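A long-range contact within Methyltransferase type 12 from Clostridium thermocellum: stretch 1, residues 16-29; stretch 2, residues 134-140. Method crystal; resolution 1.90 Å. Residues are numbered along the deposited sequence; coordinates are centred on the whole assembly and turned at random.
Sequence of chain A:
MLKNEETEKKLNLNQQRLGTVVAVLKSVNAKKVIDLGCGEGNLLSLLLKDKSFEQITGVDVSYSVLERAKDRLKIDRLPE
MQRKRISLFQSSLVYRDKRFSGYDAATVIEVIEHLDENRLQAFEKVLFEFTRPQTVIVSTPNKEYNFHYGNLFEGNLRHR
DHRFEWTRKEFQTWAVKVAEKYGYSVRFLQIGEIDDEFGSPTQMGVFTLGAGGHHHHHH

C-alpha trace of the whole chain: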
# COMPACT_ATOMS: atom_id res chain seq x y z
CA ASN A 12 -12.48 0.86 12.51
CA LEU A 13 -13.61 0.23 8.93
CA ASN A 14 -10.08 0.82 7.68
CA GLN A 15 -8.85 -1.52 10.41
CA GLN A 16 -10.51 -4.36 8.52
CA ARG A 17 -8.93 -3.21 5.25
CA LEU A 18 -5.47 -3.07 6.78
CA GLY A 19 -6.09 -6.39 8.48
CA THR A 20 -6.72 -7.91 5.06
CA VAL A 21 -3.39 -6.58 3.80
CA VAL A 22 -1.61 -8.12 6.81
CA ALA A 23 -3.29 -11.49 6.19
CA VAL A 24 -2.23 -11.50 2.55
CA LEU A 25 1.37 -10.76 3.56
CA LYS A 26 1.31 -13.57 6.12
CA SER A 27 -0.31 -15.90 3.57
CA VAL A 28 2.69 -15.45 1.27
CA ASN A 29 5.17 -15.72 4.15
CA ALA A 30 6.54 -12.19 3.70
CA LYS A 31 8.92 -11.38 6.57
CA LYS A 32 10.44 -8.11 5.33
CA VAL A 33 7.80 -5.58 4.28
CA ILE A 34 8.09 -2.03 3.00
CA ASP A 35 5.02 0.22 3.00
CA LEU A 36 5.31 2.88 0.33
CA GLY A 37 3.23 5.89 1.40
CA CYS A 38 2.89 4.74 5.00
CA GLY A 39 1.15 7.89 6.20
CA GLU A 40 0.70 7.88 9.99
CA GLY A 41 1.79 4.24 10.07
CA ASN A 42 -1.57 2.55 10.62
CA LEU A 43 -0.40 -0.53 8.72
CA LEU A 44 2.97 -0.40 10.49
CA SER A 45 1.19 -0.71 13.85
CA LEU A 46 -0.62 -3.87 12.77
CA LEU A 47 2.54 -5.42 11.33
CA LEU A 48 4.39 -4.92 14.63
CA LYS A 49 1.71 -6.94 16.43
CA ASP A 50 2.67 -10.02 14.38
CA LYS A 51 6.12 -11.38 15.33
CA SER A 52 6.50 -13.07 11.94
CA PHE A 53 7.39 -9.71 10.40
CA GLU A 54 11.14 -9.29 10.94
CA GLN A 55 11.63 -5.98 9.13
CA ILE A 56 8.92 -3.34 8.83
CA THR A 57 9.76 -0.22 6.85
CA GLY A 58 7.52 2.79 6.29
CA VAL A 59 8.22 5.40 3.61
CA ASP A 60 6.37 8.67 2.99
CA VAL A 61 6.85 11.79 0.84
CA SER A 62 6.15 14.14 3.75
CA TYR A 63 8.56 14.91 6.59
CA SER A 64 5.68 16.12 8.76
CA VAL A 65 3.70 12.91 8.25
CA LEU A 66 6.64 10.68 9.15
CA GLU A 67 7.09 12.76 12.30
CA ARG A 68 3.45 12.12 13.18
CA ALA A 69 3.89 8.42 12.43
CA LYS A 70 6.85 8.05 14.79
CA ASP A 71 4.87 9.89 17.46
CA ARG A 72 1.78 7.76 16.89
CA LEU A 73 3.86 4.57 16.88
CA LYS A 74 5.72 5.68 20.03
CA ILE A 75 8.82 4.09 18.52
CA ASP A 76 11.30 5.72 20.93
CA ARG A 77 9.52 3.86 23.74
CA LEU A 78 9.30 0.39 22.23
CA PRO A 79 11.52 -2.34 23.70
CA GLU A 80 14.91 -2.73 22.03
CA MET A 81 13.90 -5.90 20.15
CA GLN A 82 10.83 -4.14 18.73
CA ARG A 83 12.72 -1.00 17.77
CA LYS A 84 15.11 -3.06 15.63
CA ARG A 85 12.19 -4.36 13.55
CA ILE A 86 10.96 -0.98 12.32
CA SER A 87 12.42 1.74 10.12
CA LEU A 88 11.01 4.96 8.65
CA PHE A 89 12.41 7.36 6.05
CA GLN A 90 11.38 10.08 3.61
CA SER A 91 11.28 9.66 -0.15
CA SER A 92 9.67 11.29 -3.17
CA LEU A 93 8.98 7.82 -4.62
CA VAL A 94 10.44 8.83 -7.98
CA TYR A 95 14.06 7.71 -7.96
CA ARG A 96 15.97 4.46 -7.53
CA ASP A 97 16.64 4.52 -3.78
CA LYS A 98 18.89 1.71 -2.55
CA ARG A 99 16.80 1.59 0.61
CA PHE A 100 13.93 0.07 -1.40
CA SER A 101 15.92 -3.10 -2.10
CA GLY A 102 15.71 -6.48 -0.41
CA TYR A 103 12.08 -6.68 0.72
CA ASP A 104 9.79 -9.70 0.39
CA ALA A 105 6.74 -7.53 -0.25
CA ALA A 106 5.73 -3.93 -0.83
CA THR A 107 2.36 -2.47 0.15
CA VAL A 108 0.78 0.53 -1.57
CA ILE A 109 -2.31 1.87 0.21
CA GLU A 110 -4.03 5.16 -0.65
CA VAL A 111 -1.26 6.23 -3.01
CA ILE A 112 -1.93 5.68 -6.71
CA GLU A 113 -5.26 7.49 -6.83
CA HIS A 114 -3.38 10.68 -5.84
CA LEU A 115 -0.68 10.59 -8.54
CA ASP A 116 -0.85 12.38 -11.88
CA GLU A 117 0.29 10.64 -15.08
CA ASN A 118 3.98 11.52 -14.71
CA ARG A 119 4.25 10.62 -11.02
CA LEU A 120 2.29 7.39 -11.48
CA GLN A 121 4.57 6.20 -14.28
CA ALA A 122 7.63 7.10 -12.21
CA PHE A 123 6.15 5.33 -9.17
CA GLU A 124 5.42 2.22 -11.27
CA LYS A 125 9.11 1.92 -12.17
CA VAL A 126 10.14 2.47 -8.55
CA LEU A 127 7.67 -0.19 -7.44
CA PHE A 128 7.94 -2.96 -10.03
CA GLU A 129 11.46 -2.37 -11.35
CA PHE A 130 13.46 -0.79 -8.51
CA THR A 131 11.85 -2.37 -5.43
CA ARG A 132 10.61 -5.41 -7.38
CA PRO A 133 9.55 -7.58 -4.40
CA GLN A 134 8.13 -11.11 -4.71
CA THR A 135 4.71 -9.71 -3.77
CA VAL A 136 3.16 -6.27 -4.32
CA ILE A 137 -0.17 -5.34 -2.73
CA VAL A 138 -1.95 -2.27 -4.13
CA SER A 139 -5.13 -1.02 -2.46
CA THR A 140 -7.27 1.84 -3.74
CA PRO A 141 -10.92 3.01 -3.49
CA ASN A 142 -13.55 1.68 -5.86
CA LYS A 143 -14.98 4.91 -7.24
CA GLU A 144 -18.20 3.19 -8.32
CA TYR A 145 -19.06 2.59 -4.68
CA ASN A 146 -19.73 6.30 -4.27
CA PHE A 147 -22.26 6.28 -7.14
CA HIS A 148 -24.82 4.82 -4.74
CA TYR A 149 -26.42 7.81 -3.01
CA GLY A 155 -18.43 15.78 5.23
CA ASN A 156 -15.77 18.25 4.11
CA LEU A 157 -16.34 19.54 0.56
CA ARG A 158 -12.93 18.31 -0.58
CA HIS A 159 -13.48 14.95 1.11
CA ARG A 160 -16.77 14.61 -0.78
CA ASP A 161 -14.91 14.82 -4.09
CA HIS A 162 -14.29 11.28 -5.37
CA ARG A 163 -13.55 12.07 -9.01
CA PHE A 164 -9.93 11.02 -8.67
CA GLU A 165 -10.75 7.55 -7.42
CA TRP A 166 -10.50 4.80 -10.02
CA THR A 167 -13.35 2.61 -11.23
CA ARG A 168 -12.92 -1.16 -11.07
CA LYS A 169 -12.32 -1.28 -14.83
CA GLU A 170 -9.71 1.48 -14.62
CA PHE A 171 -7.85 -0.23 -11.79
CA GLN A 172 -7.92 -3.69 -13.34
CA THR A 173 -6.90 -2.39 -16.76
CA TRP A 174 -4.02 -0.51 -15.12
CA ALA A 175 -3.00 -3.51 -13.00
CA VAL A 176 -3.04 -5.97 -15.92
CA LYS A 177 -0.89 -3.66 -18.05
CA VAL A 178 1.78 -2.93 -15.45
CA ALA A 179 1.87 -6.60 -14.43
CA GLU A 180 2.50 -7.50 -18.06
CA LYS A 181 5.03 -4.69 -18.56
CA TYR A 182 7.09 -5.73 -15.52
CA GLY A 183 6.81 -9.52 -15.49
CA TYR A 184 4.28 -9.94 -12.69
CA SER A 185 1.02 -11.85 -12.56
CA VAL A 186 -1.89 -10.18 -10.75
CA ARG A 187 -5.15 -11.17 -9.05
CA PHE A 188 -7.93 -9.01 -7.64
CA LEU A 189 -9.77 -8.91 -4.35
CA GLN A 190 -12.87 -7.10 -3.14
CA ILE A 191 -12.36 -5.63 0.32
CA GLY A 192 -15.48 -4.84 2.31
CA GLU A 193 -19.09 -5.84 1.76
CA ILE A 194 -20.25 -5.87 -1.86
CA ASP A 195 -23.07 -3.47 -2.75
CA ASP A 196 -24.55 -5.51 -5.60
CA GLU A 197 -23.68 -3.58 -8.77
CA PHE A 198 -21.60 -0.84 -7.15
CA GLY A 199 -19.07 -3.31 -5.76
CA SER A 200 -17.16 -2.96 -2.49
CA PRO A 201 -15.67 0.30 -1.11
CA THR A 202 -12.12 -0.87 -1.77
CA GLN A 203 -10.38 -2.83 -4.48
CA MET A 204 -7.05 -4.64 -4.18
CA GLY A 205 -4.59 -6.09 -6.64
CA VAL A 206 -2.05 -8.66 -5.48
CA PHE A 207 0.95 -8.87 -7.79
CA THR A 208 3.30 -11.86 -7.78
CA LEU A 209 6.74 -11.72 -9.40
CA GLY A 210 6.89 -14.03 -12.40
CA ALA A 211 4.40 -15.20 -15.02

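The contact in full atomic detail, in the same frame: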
# COMPACT_ATOMS: atom_id res chain seq x y z
N GLN A 16 -10.21 -3.10 9.17
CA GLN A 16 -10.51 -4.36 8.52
C GLN A 16 -9.74 -4.43 7.21
O GLN A 16 -9.22 -5.48 6.83
CB GLN A 16 -12.02 -4.48 8.24
CG GLN A 16 -12.52 -5.90 7.96
CD GLN A 16 -12.10 -6.45 6.61
OE1 GLN A 16 -12.37 -5.85 5.57
NE2 GLN A 16 -11.45 -7.61 6.61
N ARG A 17 -9.65 -3.29 6.52
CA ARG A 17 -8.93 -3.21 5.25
C ARG A 17 -7.46 -3.51 5.46
O ARG A 17 -6.85 -4.29 4.71
CB ARG A 17 -9.07 -1.82 4.64
CG ARG A 17 -8.25 -1.62 3.37
CD ARG A 17 -8.10 -0.15 3.01
NE ARG A 17 -7.46 0.60 4.09
CZ ARG A 17 -7.18 1.90 4.03
NH1 ARG A 17 -7.49 2.61 2.95
NH2 ARG A 17 -6.60 2.50 5.07
N LEU A 18 -6.87 -2.87 6.47
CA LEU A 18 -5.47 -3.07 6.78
C LEU A 18 -5.24 -4.49 7.25
O LEU A 18 -4.21 -5.10 6.93
CB LEU A 18 -5.02 -2.08 7.86
CG LEU A 18 -5.21 -0.61 7.49
CD1 LEU A 18 -4.67 0.26 8.61
CD2 LEU A 18 -4.51 -0.31 6.18
N GLY A 19 -6.20 -5.03 7.99
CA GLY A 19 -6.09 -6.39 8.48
C GLY A 19 -6.00 -7.36 7.32
O GLY A 19 -5.27 -8.36 7.39
N THR A 20 -6.73 -7.07 6.25
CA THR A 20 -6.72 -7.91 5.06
C THR A 20 -5.33 -7.88 4.44
O THR A 20 -4.81 -8.91 4.02
CB THR A 20 -7.74 -7.41 4.02
OG1 THR A 20 -9.06 -7.50 4.56
CG2 THR A 20 -7.64 -8.24 2.76
N VAL A 21 -4.73 -6.70 4.36
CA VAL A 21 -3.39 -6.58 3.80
C VAL A 21 -2.41 -7.43 4.61
O VAL A 21 -1.61 -8.17 4.05
CB VAL A 21 -2.89 -5.12 3.83
CG1 VAL A 21 -1.47 -5.05 3.29
CG2 VAL A 21 -3.82 -4.24 2.99
N VAL A 22 -2.49 -7.34 5.94
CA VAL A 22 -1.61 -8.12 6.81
C VAL A 22 -1.77 -9.62 6.55
O VAL A 22 -0.78 -10.35 6.45
CB VAL A 22 -1.91 -7.82 8.30
CG1 VAL A 22 -1.03 -8.68 9.20
CG2 VAL A 22 -1.68 -6.34 8.58
N ALA A 23 -3.01 -10.07 6.44
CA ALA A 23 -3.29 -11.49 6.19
C ALA A 23 -2.70 -11.95 4.87
O ALA A 23 -2.16 -13.05 4.78
CB ALA A 23 -4.80 -11.74 6.22
N VAL A 24 -2.80 -11.12 3.84
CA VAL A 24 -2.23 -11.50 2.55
C VAL A 24 -0.72 -11.67 2.69
O VAL A 24 -0.15 -12.66 2.21
CB VAL A 24 -2.54 -10.44 1.46
CG1 VAL A 24 -1.80 -10.78 0.17
CG2 VAL A 24 -4.04 -10.41 1.19
N LEU A 25 -0.07 -10.71 3.34
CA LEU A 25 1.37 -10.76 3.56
C LEU A 25 1.75 -12.06 4.28
O LEU A 25 2.68 -12.77 3.88
CB LEU A 25 1.81 -9.56 4.38
CG LEU A 25 1.66 -8.22 3.66
CD1 LEU A 25 1.85 -7.07 4.62
CD2 LEU A 25 2.67 -8.15 2.52
N LYS A 26 1.04 -12.35 5.36
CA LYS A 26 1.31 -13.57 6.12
C LYS A 26 1.07 -14.80 5.25
O LYS A 26 1.84 -15.76 5.30
CB LYS A 26 0.40 -13.62 7.36
CG LYS A 26 0.66 -14.79 8.30
CD LYS A 26 2.04 -14.70 8.96
CE LYS A 26 2.23 -15.81 10.00
NZ LYS A 26 1.21 -15.72 11.09
N SER A 27 0.01 -14.76 4.43
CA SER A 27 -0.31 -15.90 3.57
C SER A 27 0.81 -16.22 2.58
O SER A 27 0.96 -17.37 2.18
CB SER A 27 -1.63 -15.66 2.81
OG SER A 27 -1.46 -14.82 1.67
N VAL A 28 1.60 -15.22 2.21
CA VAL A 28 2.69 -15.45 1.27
C VAL A 28 4.03 -15.57 2.00
O VAL A 28 5.08 -15.65 1.37
CB VAL A 28 2.78 -14.34 0.18
CG1 VAL A 28 1.48 -14.29 -0.61
CG2 VAL A 28 3.08 -12.99 0.82
N ASN A 29 3.98 -15.59 3.32
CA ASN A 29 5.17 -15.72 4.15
C ASN A 29 6.16 -14.58 3.97
O ASN A 29 7.37 -14.80 3.95
CB ASN A 29 5.86 -17.06 3.87
CG ASN A 29 6.92 -17.41 4.90
OD1 ASN A 29 6.74 -17.16 6.09
ND2 ASN A 29 8.02 -18.01 4.45
N GLN A 134 8.85 -9.92 -4.27
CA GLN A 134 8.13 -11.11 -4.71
C GLN A 134 6.63 -10.84 -4.76
O GLN A 134 5.93 -11.34 -5.65
CB GLN A 134 8.42 -12.28 -3.77
CG GLN A 134 7.59 -13.51 -4.08
CD GLN A 134 7.90 -14.11 -5.44
OE1 GLN A 134 7.06 -14.79 -6.03
NE2 GLN A 134 9.11 -13.88 -5.93
N THR A 135 6.13 -10.05 -3.82
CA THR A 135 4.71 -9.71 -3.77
C THR A 135 4.48 -8.20 -3.65
O THR A 135 5.16 -7.52 -2.89
CB THR A 135 4.02 -10.37 -2.56
OG1 THR A 135 4.21 -11.79 -2.62
CG2 THR A 135 2.52 -10.05 -2.55
N VAL A 136 3.52 -7.68 -4.41
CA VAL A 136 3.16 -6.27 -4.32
C VAL A 136 1.66 -6.22 -4.07
O VAL A 136 0.89 -6.88 -4.77
CB VAL A 136 3.47 -5.49 -5.62
CG1 VAL A 136 2.98 -4.05 -5.49
CG2 VAL A 136 4.97 -5.52 -5.92
N ILE A 137 1.25 -5.47 -3.06
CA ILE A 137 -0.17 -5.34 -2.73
C ILE A 137 -0.57 -3.88 -2.92
O ILE A 137 -0.05 -2.99 -2.24
CB ILE A 137 -0.45 -5.74 -1.27
CG1 ILE A 137 -0.06 -7.21 -1.05
CG2 ILE A 137 -1.92 -5.53 -0.93
CD1 ILE A 137 -0.17 -7.67 0.40
N VAL A 138 -1.49 -3.63 -3.86
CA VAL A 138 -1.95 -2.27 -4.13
C VAL A 138 -3.42 -2.18 -3.76
O VAL A 138 -4.24 -2.96 -4.24
CB VAL A 138 -1.81 -1.88 -5.62
CG1 VAL A 138 -2.22 -0.42 -5.81
CG2 VAL A 138 -0.37 -2.09 -6.10
N SER A 139 -3.75 -1.22 -2.89
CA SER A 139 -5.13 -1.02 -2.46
C SER A 139 -5.55 0.40 -2.81
O SER A 139 -4.81 1.36 -2.59
CB SER A 139 -5.24 -1.23 -0.94
OG SER A 139 -6.56 -1.00 -0.49
N THR A 140 -6.76 0.53 -3.36
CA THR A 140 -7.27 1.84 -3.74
C THR A 140 -8.80 1.77 -3.74
O THR A 140 -9.39 0.70 -3.91
CB THR A 140 -6.75 2.22 -5.16
OG1 THR A 140 -7.02 3.61 -5.42
CG2 THR A 140 -7.39 1.36 -6.23

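One methyl group, Ile137 CD1, is the meeting point of three helix residues. This atom, at the tip of a strand side chain, is the nearest strand atom to Val21, Val24 and Leu25, and no hydrogen bond links the two stretches anywhere along their length. What holds helix and strand together here is van der Waals packing over a modest buried surface of 297 Å², summed over both sides.

The backbone arrangement is simple. Residues 16-27 form the later part of a helix and residues 135-140 lie in a strand; the two run nearly antiparallel, with 167° between their N-to-C directions, and their axes come no closer than 10.0 Å. That spacing leaves room for side chains between the two backbones. The CA atoms of Val21 and Ile137 lie 7.4 Å apart, and those of Val28 and Thr135 7.9 Å apart. Because the directions oppose, the register runs in reverse: Arg17 meets Ser139, the middle of the helix meets Ile137, and Val28 meets Thr135.

Alternation along the strand selects its contact residues. Thr135, Ile137 and Ser139 direct their CA-to-CB bonds toward the helix, whereas Val136 and Thr140 direct theirs away. Arg17, Val21, Val24 and Leu25 on the helix, and Val28 just after it, recur at steps of four, three, one and three, as expected when about 3.6 residues make a turn and one face is used.

Ile137 suits the centre because its chi1 m, chi2 t conformation extends CD1 into the helix surface. Val24 CG1 lies 3.5 Å from Ile137 CD1, and Leu25 CD2 lies 3.6 Å from the same Ile137 CD1. Val24 points its CA-to-CB bond toward the strand; that of Leu25 runs sideways, but its longer side chain brings its end nearer. Val21 is looser, with its CG1 4.1 Å from Ile137 CD1. Val21 O lies 4.0 Å from Ile137 CD1; this oxygen also accepts a hydrogen bond from Leu25 N at 3.1 Å, so it already has a polar partner within the helix.

Smaller, mixed contacts flank this apolar centre. Near the start of the stretch, Arg17 CD approaches Ser139 OG at 3.9 Å. The aliphatic part of the arginine packs against the small serine, while its NH1 is hydrogen-bonded elsewhere in the structure. At the other end, Val28 CG2 lies 3.8 Å from Thr135 OG1. Both side chains are short and branched at CB; threonine, favoured in strands for that branching, here meets the valine methyl through its hydroxyl oxygen, a van der Waals contact because the methyl cannot hydrogen-bond. Val28 is the first residue to leave helical phi/psi, yet the CA-to-CB bond of Val28 still points toward the strand and Val28 N bonds to Leu25 O at 3.2 Å.

The outward face of the helix can be more polar. Thr20 OG1 donates to Gln16 O at 3.0 Å, and Ser27 OG donates to Val24 O at 2.6 Å. Both hydroxyls thus fold back onto the helix's own carbonyls, out of reach of the strand.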